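Local coordinates for allophycocyanin beta-18 subunit apoprotein (PDB 6HRK) that carries a covalently attached biliverdin chromophore in an all-helical, globin-like scaffold and fluoresces in the far-red as an engineered single-chain biliprotein, at residues Arg61-Ala66 and Glu125-Ile130; Glu20-Ala25 and Met51-Met56; Ser27-Glu32 and Thr97-Gln102. The protein carries 18 engineered substitutions. All coordinates share one frame; numbering follows the deposited sequence.

Contact 1. Residues Arg61-Ala66 and Glu125-Ile130; sequences RMCSYA and EPFDYI. Engineered in segment 61-66: M62 (natural residue Tyr). Engineered in segment 125-130: I130 (natural residue Val).
C63 points its thiol straight at the face of the F127 ring, and the remaining side chains of the contact gather round this pair. SG stands 3.6 Å from the ring centroid, only 7° off the ring normal, so the sulfur-aromatic contact lies over the middle of the face. CB of C63 rests on the same face nearer one rim, 3.6 Å from F127 CE1, as a CH-pi contact. C63 SG is anti to its carbonyl carbon (chi1 -68°), a turn that carries the sulfur from its own helix toward the ring and the backbone of P126. A small polarisable side chain suits this place because the axes of 61-66 and 125-130 approach to 8.9 Å.

P126 lies beside this sulfur-ring pair: its CB meets A66 CB at 3.5 Å, and its CG faces CB of C63. A compact ring against a methyl group lets the backbones come close, the CA atoms of C63 and P126 being 5.1 Å apart. On the other flank the engineered I130 brings CD1 to two partners, CB of the engineered M62 and SG of C63, each 3.9 Å away. Beyond them, F127 also packs on I101 and M104 of helix 94-115, I130 on L80 of helix 77-90, and M62 touches the biliverdin.

No hydrogen bond crosses between the two segments. Their union therefore depends on apolar fit and on the sulfur over the ring, which probably makes the shapes of C63, P126 and F127 matter more than any polar pairing.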
loop_
_atom_site.group_PDB
_atom_site.type_symbol
_atom_site.label_atom_id
_atom_site.label_comp_id
_atom_site.label_asym_id
_atom_site.label_seq_id
_atom_site.Cartn_x
_atom_site.Cartn_y
_atom_site.Cartn_z
ATOM N N ARG A 61 -0.520 -3.235 -5.672
ATOM C CA ARG A 61 -0.440 -4.288 -6.698
ATOM C C ARG A 61 -0.241 -5.665 -6.070
ATOM O O ARG A 61 -0.948 -6.616 -6.398
ATOM C CB ARG A 61 0.734 -3.997 -7.642
ATOM C CG ARG A 61 0.652 -4.638 -9.001
ATOM C CD ARG A 61 -0.119 -3.766 -9.979
ATOM N NE ARG A 61 0.529 -2.486 -10.287
ATOM C CZ ARG A 61 1.642 -2.323 -11.014
ATOM N NH1 ARG A 61 2.310 -3.359 -11.528
ATOM N NH2 ARG A 61 2.110 -1.092 -11.222
ATOM N N MET A 62 0.744 -5.745 -5.175
ATOM C CA MET A 62 1.042 -6.958 -4.405
ATOM C C MET A 62 -0.141 -7.413 -3.558
ATOM O O MET A 62 -0.405 -8.614 -3.460
ATOM C CB MET A 62 2.244 -6.723 -3.486
ATOM C CG MET A 62 3.597 -6.809 -4.169
ATOM S SD MET A 62 4.905 -6.256 -3.057
ATOM C CE MET A 62 6.326 -7.104 -3.742
ATOM N N CYS A 63 -0.832 -6.451 -2.942
ATOM C CA CYS A 63 -2.001 -6.737 -2.100
ATOM C C CYS A 63 -3.180 -7.315 -2.892
ATOM O O CYS A 63 -3.835 -8.249 -2.423
ATOM C CB CYS A 63 -2.447 -5.486 -1.325
ATOM S SG CYS A 63 -1.288 -4.926 -0.049
ATOM N N SER A 64 -3.448 -6.766 -4.077
ATOM C CA SER A 64 -4.522 -7.270 -4.947
ATOM C C SER A 64 -4.290 -8.726 -5.343
ATOM O O SER A 64 -5.189 -9.562 -5.212
ATOM C CB SER A 64 -4.640 -6.424 -6.213
ATOM O OG SER A 64 -4.917 -5.073 -5.907
ATOM N N TYR A 65 -3.081 -9.006 -5.829
ATOM C CA TYR A 65 -2.653 -10.368 -6.172
ATOM C C TYR A 65 -2.709 -11.305 -4.962
ATOM O O TYR A 65 -3.174 -12.436 -5.079
ATOM C CB TYR A 65 -1.234 -10.354 -6.770
ATOM C CG TYR A 65 -0.594 -11.719 -6.919
ATOM C CD1 TYR A 65 -1.249 -12.751 -7.591
ATOM C CD2 TYR A 65 0.672 -11.978 -6.390
ATOM C CE1 TYR A 65 -0.665 -14.005 -7.723
ATOM C CE2 TYR A 65 1.266 -13.226 -6.522
ATOM C CZ TYR A 65 0.596 -14.235 -7.186
ATOM O OH TYR A 65 1.187 -15.466 -7.317
ATOM N N ALA A 66 -2.235 -10.827 -3.812
ATOM C CA ALA A 66 -2.262 -11.603 -2.573
ATOM C C ALA A 66 -3.678 -12.030 -2.173
ATOM O O ALA A 66 -3.880 -13.166 -1.742
ATOM C CB ALA A 66 -1.608 -10.821 -1.445
ATOM N N GLU A 125 -5.388 -8.518 5.235
ATOM C CA GLU A 125 -4.204 -9.387 5.384
ATOM C C GLU A 125 -2.884 -8.908 4.731
ATOM O O GLU A 125 -1.901 -8.700 5.446
ATOM C CB GLU A 125 -4.559 -10.825 4.955
ATOM C CG GLU A 125 -3.371 -11.728 4.659
ATOM C CD GLU A 125 -3.756 -13.177 4.460
ATOM O OE1 GLU A 125 -4.945 -13.488 4.226
ATOM O OE2 GLU A 125 -2.833 -14.005 4.519
ATOM N N PRO A 126 -2.847 -8.752 3.388
ATOM C CA PRO A 126 -1.581 -8.358 2.745
ATOM C C PRO A 126 -1.160 -6.898 2.962
ATOM O O PRO A 126 0.005 -6.568 2.733
ATOM C CB PRO A 126 -1.855 -8.620 1.267
ATOM C CG PRO A 126 -3.316 -8.410 1.125
ATOM C CD PRO A 126 -3.909 -8.967 2.387
ATOM N N PHE A 127 -2.095 -6.040 3.377
ATOM C CA PHE A 127 -1.776 -4.662 3.765
ATOM C C PHE A 127 -1.090 -4.666 5.126
ATOM O O PHE A 127 -0.043 -4.044 5.296
ATOM C CB PHE A 127 -3.034 -3.785 3.820
ATOM C CG PHE A 127 -3.660 -3.526 2.477
ATOM C CD1 PHE A 127 -4.578 -4.415 1.941
ATOM C CD2 PHE A 127 -3.350 -2.378 1.759
ATOM C CE1 PHE A 127 -5.168 -4.179 0.707
ATOM C CE2 PHE A 127 -3.935 -2.131 0.525
ATOM C CZ PHE A 127 -4.844 -3.033 -0.004
ATOM N N ASP A 128 -1.691 -5.375 6.083
ATOM C CA ASP A 128 -1.110 -5.557 7.421
ATOM C C ASP A 128 0.172 -6.405 7.427
ATOM O O ASP A 128 1.026 -6.219 8.296
ATOM C CB ASP A 128 -2.130 -6.190 8.382
ATOM C CG ASP A 128 -3.300 -5.268 8.707
ATOM O OD1 ASP A 128 -3.154 -4.028 8.647
ATOM O OD2 ASP A 128 -4.378 -5.795 9.049
ATOM N N TYR A 129 0.298 -7.336 6.481
ATOM C CA TYR A 129 1.486 -8.189 6.390
ATOM C C TYR A 129 2.689 -7.411 5.858
ATOM O O TYR A 129 3.757 -7.415 6.476
ATOM C CB TYR A 129 1.220 -9.412 5.507
ATOM C CG TYR A 129 2.426 -10.315 5.353
ATOM C CD1 TYR A 129 2.929 -11.027 6.439
ATOM C CD2 TYR A 129 3.074 -10.446 4.123
ATOM C CE1 TYR A 129 4.037 -11.851 6.305
ATOM C CE2 TYR A 129 4.181 -11.269 3.979
ATOM C CZ TYR A 129 4.659 -11.968 5.071
ATOM O OH TYR A 129 5.758 -12.783 4.928
ATOM N N ILE A 130 2.504 -6.749 4.718
ATOM C CA ILE A 130 3.556 -5.921 4.111
ATOM C C ILE A 130 3.943 -4.766 5.047
ATOM O O ILE A 130 5.127 -4.461 5.189
ATOM C CB ILE A 130 3.140 -5.393 2.708
ATOM C CG1 ILE A 130 3.026 -6.559 1.713
ATOM C CG2 ILE A 130 4.146 -4.373 2.176
ATOM C CD1 ILE A 130 2.319 -6.213 0.419
#

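Contact 2. Residues Glu20-Ala25 and Met51-Met56; sequences EVVKTA and MCVRDM. Engineered in segment 20-25: V21 (natural residue Ile). Engineered in segment 51-56: C52 (natural residue Tyr). With BLA (biliverdine IX alpha), chain E.
V53 and M56 meet segment 20-25; M51, C52, R54 and D55 face the biliverdin, and M56 touches both. M51 packs over ring D of the pigment, its CE 3.7 Å from CAD of that ring's side chain, and its CG lies over one face of the R54 guanidinium. C52, engineered here, is the anchor: its SG is covalently bound to CAC of the biliverdin. V53 turns the other way and crosses V22 at about a right angle, its CB 4.0 Å from V22 CG1; two short, branched valines pack compactly. V53 CG1 also meets the tip of K23, whose bent chain brings NZ to 3.8 Å.

R54 reaches back to the pigment. NH1 and NH2 both donate to the propionate oxygen O1A, each at 2.9 Å and well bent, near 135°, while NE and NH2 grip OD1 of D55 side-on within the guanidinium plane. An alanine here would probably leave O1A without these two donors and D55 OD1 without its salt-bridge partner, both carboxylates less firmly fixed. D55 uses its other oxygen for the pigment: NA donates to OD2 at 2.9 Å with an angle of 167°, and NC adds a weaker bond. An aspartate probably suits this site because one carboxylate oxygen can accept from more than one ring nitrogen, an arrangement familiar from phycobiliproteins.

M56 closes the segment. Bent at chi3 (69°), its chain carries CE to 3.5 Å from CB of A25, while CG faces the pigment methyl CMC, a double reach that suits a long, flexible methionine. Segment 51-56 of helix 46-69 thus lies between the pigment and helix 18-32, whose V26 touches V53 and M56; helix 94-115 supplies S100 against M56 and M104 against A25.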
loop_
_atom_site.group_PDB
_atom_site.type_symbol
_atom_site.label_atom_id
_atom_site.label_comp_id
_atom_site.label_asym_id
_atom_site.label_seq_id
_atom_site.Cartn_x
_atom_site.Cartn_y
_atom_site.Cartn_z
ATOM N N GLU A 20 -6.637 6.250 -8.464
ATOM C CA GLU A 20 -7.283 7.132 -7.484
ATOM C C GLU A 20 -6.962 6.749 -6.044
ATOM O O GLU A 20 -6.715 7.627 -5.221
ATOM C CB GLU A 20 -8.800 7.144 -7.669
ATOM C CG GLU A 20 -9.499 8.320 -6.985
ATOM C CD GLU A 20 -10.731 7.915 -6.191
ATOM O OE1 GLU A 20 -11.545 7.112 -6.693
ATOM O OE2 GLU A 20 -10.889 8.411 -5.056
ATOM N N VAL A 21 -6.985 5.449 -5.741
ATOM C CA VAL A 21 -6.642 4.944 -4.397
ATOM C C VAL A 21 -5.243 5.404 -3.967
ATOM O O VAL A 21 -5.051 5.784 -2.811
ATOM C CB VAL A 21 -6.762 3.394 -4.312
ATOM C CG1 VAL A 21 -6.085 2.828 -3.064
ATOM C CG2 VAL A 21 -8.226 2.970 -4.343
ATOM N N VAL A 22 -4.286 5.368 -4.897
ATOM C CA VAL A 22 -2.924 5.848 -4.641
ATOM C C VAL A 22 -2.965 7.359 -4.412
ATOM O O VAL A 22 -2.628 7.824 -3.325
ATOM C CB VAL A 22 -1.945 5.488 -5.791
ATOM C CG1 VAL A 22 -0.587 6.159 -5.601
ATOM C CG2 VAL A 22 -1.765 3.976 -5.892
ATOM N N LYS A 23 -3.415 8.105 -5.421
ATOM C CA LYS A 23 -3.497 9.580 -5.354
ATOM C C LYS A 23 -4.242 10.106 -4.118
ATOM O O LYS A 23 -3.852 11.127 -3.549
ATOM C CB LYS A 23 -4.120 10.162 -6.640
ATOM C CG LYS A 23 -3.111 10.574 -7.712
ATOM C CD LYS A 23 -2.205 9.436 -8.166
ATOM C CE LYS A 23 -1.168 9.911 -9.176
ATOM N NZ LYS A 23 -0.154 10.839 -8.592
ATOM N N THR A 24 -5.300 9.405 -3.713
ATOM C CA THR A 24 -6.039 9.724 -2.488
ATOM C C THR A 24 -5.212 9.408 -1.235
ATOM O O THR A 24 -5.222 10.181 -0.273
ATOM C CB THR A 24 -7.377 8.949 -2.421
ATOM O OG1 THR A 24 -8.118 9.156 -3.629
ATOM C CG2 THR A 24 -8.222 9.398 -1.227
ATOM N N ALA A 25 -4.515 8.271 -1.251
ATOM C CA ALA A 25 -3.658 7.855 -0.133
ATOM C C ALA A 25 -2.437 8.755 0.069
ATOM O O ALA A 25 -2.082 9.053 1.211
ATOM C CB ALA A 25 -3.212 6.409 -0.308
ATOM N N MET A 51 8.537 8.296 -8.088
ATOM C CA MET A 51 8.944 7.007 -7.512
ATOM C C MET A 51 8.170 6.661 -6.227
ATOM O O MET A 51 7.998 5.487 -5.910
ATOM C CB MET A 51 10.456 6.971 -7.261
ATOM C CG MET A 51 11.271 6.935 -8.545
ATOM S SD MET A 51 13.047 6.789 -8.282
ATOM C CE MET A 51 13.396 8.399 -7.589
ATOM N N CYS A 52 7.707 7.685 -5.508
ATOM C CA CYS A 52 6.867 7.511 -4.318
ATOM C C CYS A 52 5.462 6.985 -4.612
ATOM O O CYS A 52 4.970 6.119 -3.881
ATOM C CB CYS A 52 6.808 8.810 -3.493
ATOM S SG CYS A 52 6.383 8.615 -1.747
ATOM N N VAL A 53 4.819 7.501 -5.660
ATOM C CA VAL A 53 3.531 6.943 -6.119
ATOM C C VAL A 53 3.713 5.588 -6.814
ATOM O O VAL A 53 2.860 4.704 -6.689
ATOM C CB VAL A 53 2.708 7.919 -7.006
ATOM C CG1 VAL A 53 2.255 9.125 -6.189
ATOM C CG2 VAL A 53 3.454 8.353 -8.270
ATOM N N ARG A 54 4.828 5.432 -7.529
ATOM C CA ARG A 54 5.221 4.153 -8.130
ATOM C C ARG A 54 5.324 3.056 -7.067
ATOM O O ARG A 54 4.742 1.982 -7.223
ATOM C CB ARG A 54 6.560 4.310 -8.867
ATOM C CG ARG A 54 7.072 3.077 -9.604
ATOM C CD ARG A 54 8.586 3.130 -9.777
ATOM N NE ARG A 54 9.288 2.917 -8.512
ATOM C CZ ARG A 54 10.601 2.719 -8.378
ATOM N NH1 ARG A 54 11.418 2.697 -9.435
ATOM N NH2 ARG A 54 11.106 2.534 -7.162
ATOM N N ASP A 55 6.065 3.336 -5.994
ATOM C CA ASP A 55 6.219 2.392 -4.876
ATOM C C ASP A 55 4.886 2.006 -4.244
ATOM O O ASP A 55 4.621 0.826 -4.038
ATOM C CB ASP A 55 7.134 2.963 -3.788
ATOM C CG ASP A 55 8.600 2.907 -4.159
ATOM O OD1 ASP A 55 8.940 2.654 -5.334
ATOM O OD2 ASP A 55 9.420 3.129 -3.251
ATOM N N MET A 56 4.061 3.001 -3.939
ATOM C CA MET A 56 2.722 2.754 -3.395
ATOM C C MET A 56 1.877 1.898 -4.335
ATOM O O MET A 56 1.152 1.012 -3.879
ATOM C CB MET A 56 2.003 4.068 -3.098
ATOM C CG MET A 56 2.563 4.790 -1.889
ATOM S SD MET A 56 1.794 6.395 -1.637
ATOM C CE MET A 56 0.141 5.902 -1.151
HETATM C CHA BLA E . 13.602 3.831 -4.544
HETATM N NA BLA E . 11.914 1.890 -4.115
HETATM C C1A BLA E . 13.111 2.400 -4.497
HETATM C C2A BLA E . 13.977 1.266 -4.909
HETATM C C3A BLA E . 13.236 0.108 -4.739
HETATM C C4A BLA E . 11.897 0.535 -4.239
HETATM C CMA BLA E . 13.714 -1.294 -5.024
HETATM C CAA BLA E . 15.407 1.377 -5.403
HETATM C CBA BLA E . 15.555 1.013 -6.879
HETATM C CGA BLA E . 14.623 1.810 -7.759
HETATM O O1A BLA E . 13.552 1.277 -8.119
HETATM O O2A BLA E . 14.954 2.965 -8.095
HETATM C CHB BLA E . 10.714 -0.344 -3.868
HETATM N NB BLA E . 10.837 -1.641 -6.097
HETATM C C1B BLA E . 10.311 -1.422 -4.860
HETATM C C2B BLA E . 9.287 -2.353 -4.587
HETATM C C3B BLA E . 9.137 -3.210 -5.674
HETATM C C4B BLA E . 10.168 -2.692 -6.596
HETATM C CMB BLA E . 8.479 -2.401 -3.313
HETATM O OB BLA E . 10.451 -3.247 -7.938
HETATM C CAB BLA E . 8.160 -4.364 -5.814
HETATM C CBB BLA E . 7.938 -4.780 -7.252
HETATM N NC BLA E . 8.986 4.770 -1.134
HETATM C C1C BLA E . 7.877 4.456 -0.466
HETATM C C2C BLA E . 7.266 5.716 0.070
HETATM C C3C BLA E . 7.775 6.679 -0.990
HETATM C C4C BLA E . 9.208 6.194 -1.275
HETATM C CMC BLA E . 5.748 5.657 0.189
HETATM O OC BLA E . 7.385 3.347 -0.350
HETATM C CAC BLA E . 7.545 8.171 -0.705
HETATM C CBC BLA E . 8.439 8.721 0.381
HETATM C CHD BLA E . 9.663 6.569 -2.678
HETATM N ND BLA E . 11.455 4.954 -3.562
HETATM C C1D BLA E . 11.035 6.198 -3.191
HETATM C C2D BLA E . 12.118 7.171 -3.483
HETATM C C3D BLA E . 13.228 6.356 -4.014
HETATM C C4D BLA E . 12.729 4.959 -4.039
HETATM C CMD BLA E . 12.120 8.660 -3.257
HETATM C CAD BLA E . 14.586 6.839 -4.463
HETATM C CBD BLA E . 15.518 7.066 -3.286
HETATM C CGD BLA E . 16.808 7.623 -3.832
HETATM O O1D BLA E . 17.810 6.881 -3.842
HETATM O O2D BLA E . 16.819 8.799 -4.258
#

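Contact 3. Residues Ser27-Glu32 and Thr97-Gln102; sequences SQLFQE and TARSIQ. Engineered in segment 27-32: Q28 (natural residue Leu).
L29 and S100, with CA atoms 6.2 Å apart, mark where segment 27-32 passes 97-102, their axes 9.9 Å apart at closest and running at 140° in largely opposed directions. L29 is the apolar centre of the contact. Its CG is anti to the backbone N (chi1 -174°), which carries the branch out toward the other helix. There L29 CD1 meets CG of R99 at 3.7 Å and L29 CD2 meets CB of S100 at 3.8 Å. The side chains of L29 and R99 run antiparallel alongside one another, so the aliphatic part of the arginine covers the leucine while its charged end travels on toward the outer side of the contact.

There E32, extended beyond CG, comes in nearly perpendicular to R99 and forms a salt bridge. NH1 of R99 donates to the syn lone pair of E32 OE1 at 3.0 Å, and more weakly to E32 OE2 at 3.3 Å. The two flat groups are turned 47° against each other, and OE1 lies tilted from the guanidinium plane, so the grip is that of one nitrogen spanning both oxygens, not a flat two-nitrogen pairing. Glutamate and arginine suit this outer position, where E32 is exposed and R99 partly so, and the charges are probably reached by solvent.

S100 is small enough to sit against L29, and its hydroxyl is occupied within its own helix: OG donates to the carbonyl oxygen of T97 at 2.6 Å. T97 and S100 also touch the biliverdin. Leucine inside and an ion pair at the edge join helices 18-32 and 94-115 beside the pigment pocket, an oblique helix packing consistent with the globin-like fold of the phycobilisome proteins.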
loop_
_atom_site.group_PDB
_atom_site.type_symbol
_atom_site.label_atom_id
_atom_site.label_comp_id
_atom_site.label_asym_id
_atom_site.label_seq_id
_atom_site.Cartn_x
_atom_site.Cartn_y
_atom_site.Cartn_z
ATOM N N SER A 27 -2.106 11.916 -0.882
ATOM C CA SER A 27 -2.614 13.224 -0.463
ATOM C C SER A 27 -2.790 13.313 1.058
ATOM O O SER A 27 -2.337 14.279 1.679
ATOM C CB SER A 27 -3.941 13.532 -1.167
ATOM O OG SER A 27 -4.402 14.835 -0.858
ATOM N N GLN A 28 -3.431 12.302 1.649
ATOM C CA GLN A 28 -3.625 12.262 3.109
ATOM C C GLN A 28 -2.329 11.922 3.855
ATOM O O GLN A 28 -2.161 12.324 5.006
ATOM C CB GLN A 28 -4.745 11.287 3.511
ATOM C CG GLN A 28 -5.450 11.699 4.798
ATOM C CD GLN A 28 -6.369 10.630 5.354
ATOM O OE1 GLN A 28 -5.946 9.782 6.141
ATOM N NE2 GLN A 28 -7.639 10.679 4.970
ATOM N N LEU A 29 -1.427 11.183 3.203
ATOM C CA LEU A 29 -0.096 10.894 3.756
ATOM C C LEU A 29 0.717 12.172 3.988
ATOM O O LEU A 29 1.333 12.328 5.045
ATOM C CB LEU A 29 0.680 9.937 2.837
ATOM C CG LEU A 29 2.041 9.410 3.312
ATOM C CD1 LEU A 29 1.873 8.433 4.464
ATOM C CD2 LEU A 29 2.798 8.761 2.163
ATOM N N PHE A 30 0.708 13.079 3.008
ATOM C CA PHE A 30 1.444 14.350 3.112
ATOM C C PHE A 30 0.851 15.336 4.122
ATOM O O PHE A 30 1.557 16.236 4.566
ATOM C CB PHE A 30 1.556 15.055 1.749
ATOM C CG PHE A 30 2.305 14.273 0.695
ATOM C CD1 PHE A 30 3.463 13.550 0.997
ATOM C CD2 PHE A 30 1.868 14.298 -0.624
ATOM C CE1 PHE A 30 4.140 12.849 0.010
ATOM C CE2 PHE A 30 2.544 13.601 -1.612
ATOM C CZ PHE A 30 3.684 12.879 -1.298
ATOM N N GLN A 31 -0.433 15.198 4.456
ATOM C CA GLN A 31 -1.026 15.958 5.570
ATOM C C GLN A 31 -0.419 15.531 6.905
ATOM O O GLN A 31 -0.005 16.366 7.708
ATOM C CB GLN A 31 -2.552 15.787 5.635
ATOM C CG GLN A 31 -3.350 16.842 4.886
ATOM C CD GLN A 31 -4.800 16.897 5.346
ATOM O OE1 GLN A 31 -5.499 15.882 5.353
ATOM N NE2 GLN A 31 -5.255 18.084 5.738
ATOM N N GLU A 32 -0.375 14.220 7.122
ATOM C CA GLU A 32 0.098 13.642 8.384
ATOM C C GLU A 32 1.625 13.606 8.465
ATOM O O GLU A 32 2.183 13.712 9.560
ATOM C CB GLU A 32 -0.478 12.238 8.569
ATOM C CG GLU A 32 -2.001 12.196 8.566
ATOM C CD GLU A 32 -2.550 10.787 8.565
ATOM O OE1 GLU A 32 -2.006 9.936 9.292
ATOM O OE2 GLU A 32 -3.535 10.526 7.844
ATOM N N THR A 97 5.954 4.868 5.178
ATOM C CA THR A 97 5.758 3.789 4.196
ATOM C C THR A 97 4.678 2.813 4.660
ATOM O O THR A 97 3.842 2.378 3.865
ATOM C CB THR A 97 7.067 3.004 3.943
ATOM O OG1 THR A 97 8.123 3.914 3.608
ATOM C CG2 THR A 97 6.900 1.990 2.811
ATOM N N ALA A 98 4.709 2.472 5.948
ATOM C CA ALA A 98 3.691 1.616 6.552
ATOM C C ALA A 98 2.323 2.291 6.531
ATOM O O ALA A 98 1.333 1.666 6.148
ATOM C CB ALA A 98 4.081 1.239 7.976
ATOM N N ARG A 99 2.278 3.565 6.932
ATOM C CA ARG A 99 1.036 4.358 6.907
ATOM C C ARG A 99 0.414 4.382 5.517
ATOM O O ARG A 99 -0.781 4.146 5.381
ATOM C CB ARG A 99 1.286 5.796 7.385
ATOM C CG ARG A 99 0.115 6.769 7.210
ATOM C CD ARG A 99 -0.654 7.062 8.487
ATOM N NE ARG A 99 -1.623 6.025 8.860
ATOM C CZ ARG A 99 -2.944 6.192 9.016
ATOM N NH1 ARG A 99 -3.538 7.375 8.844
ATOM N NH2 ARG A 99 -3.696 5.148 9.365
ATOM N N SER A 100 1.222 4.673 4.498
ATOM C CA SER A 100 0.729 4.767 3.114
ATOM C C SER A 100 -0.002 3.498 2.667
ATOM O O SER A 100 -1.035 3.578 2.001
ATOM C CB SER A 100 1.875 5.091 2.149
ATOM O OG SER A 100 2.882 4.097 2.178
ATOM N N ILE A 101 0.532 2.341 3.058
ATOM C CA ILE A 101 -0.100 1.043 2.798
ATOM C C ILE A 101 -1.403 0.922 3.600
ATOM O O ILE A 101 -2.440 0.558 3.048
ATOM C CB ILE A 101 0.869 -0.127 3.110
ATOM C CG1 ILE A 101 2.041 -0.114 2.118
ATOM C CG2 ILE A 101 0.164 -1.479 3.046
ATOM C CD1 ILE A 101 3.282 -0.822 2.619
ATOM N N GLN A 102 -1.345 1.250 4.888
ATOM C CA GLN A 102 -2.526 1.189 5.756
ATOM C C GLN A 102 -3.607 2.209 5.365
ATOM O O GLN A 102 -4.792 1.974 5.602
ATOM C CB GLN A 102 -2.133 1.371 7.231
ATOM C CG GLN A 102 -1.216 0.292 7.808
ATOM C CD GLN A 102 -1.936 -1.001 8.153
ATOM O OE1 GLN A 102 -2.926 -1.368 7.519
ATOM N NE2 GLN A 102 -1.431 -1.707 9.162
#

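How the contacts relate
From the N terminus, helix 18-32 supplies first segment 20-25 and then 27-32. Contact 2 closes the earliest loop, returning at 51-56 on helix 46-69. Contact 3 opens inside that loop and closes only at 97-102 on helix 94-115, so the two cross. Contact 1 opens after contact 2 has closed and ends at 125-130 on helix 125-134; it crosses contact 3 but follows contact 2 in series. Contacts 2 and 3 meet where CE of M56 packs on CB of S100. Contacts 1 and 3 join through D128 and Q102, probably hydrogen-bonded. Helices 18-32, 46-69, 94-115 and 125-134 are thus tied into one bundle beside the chromophore.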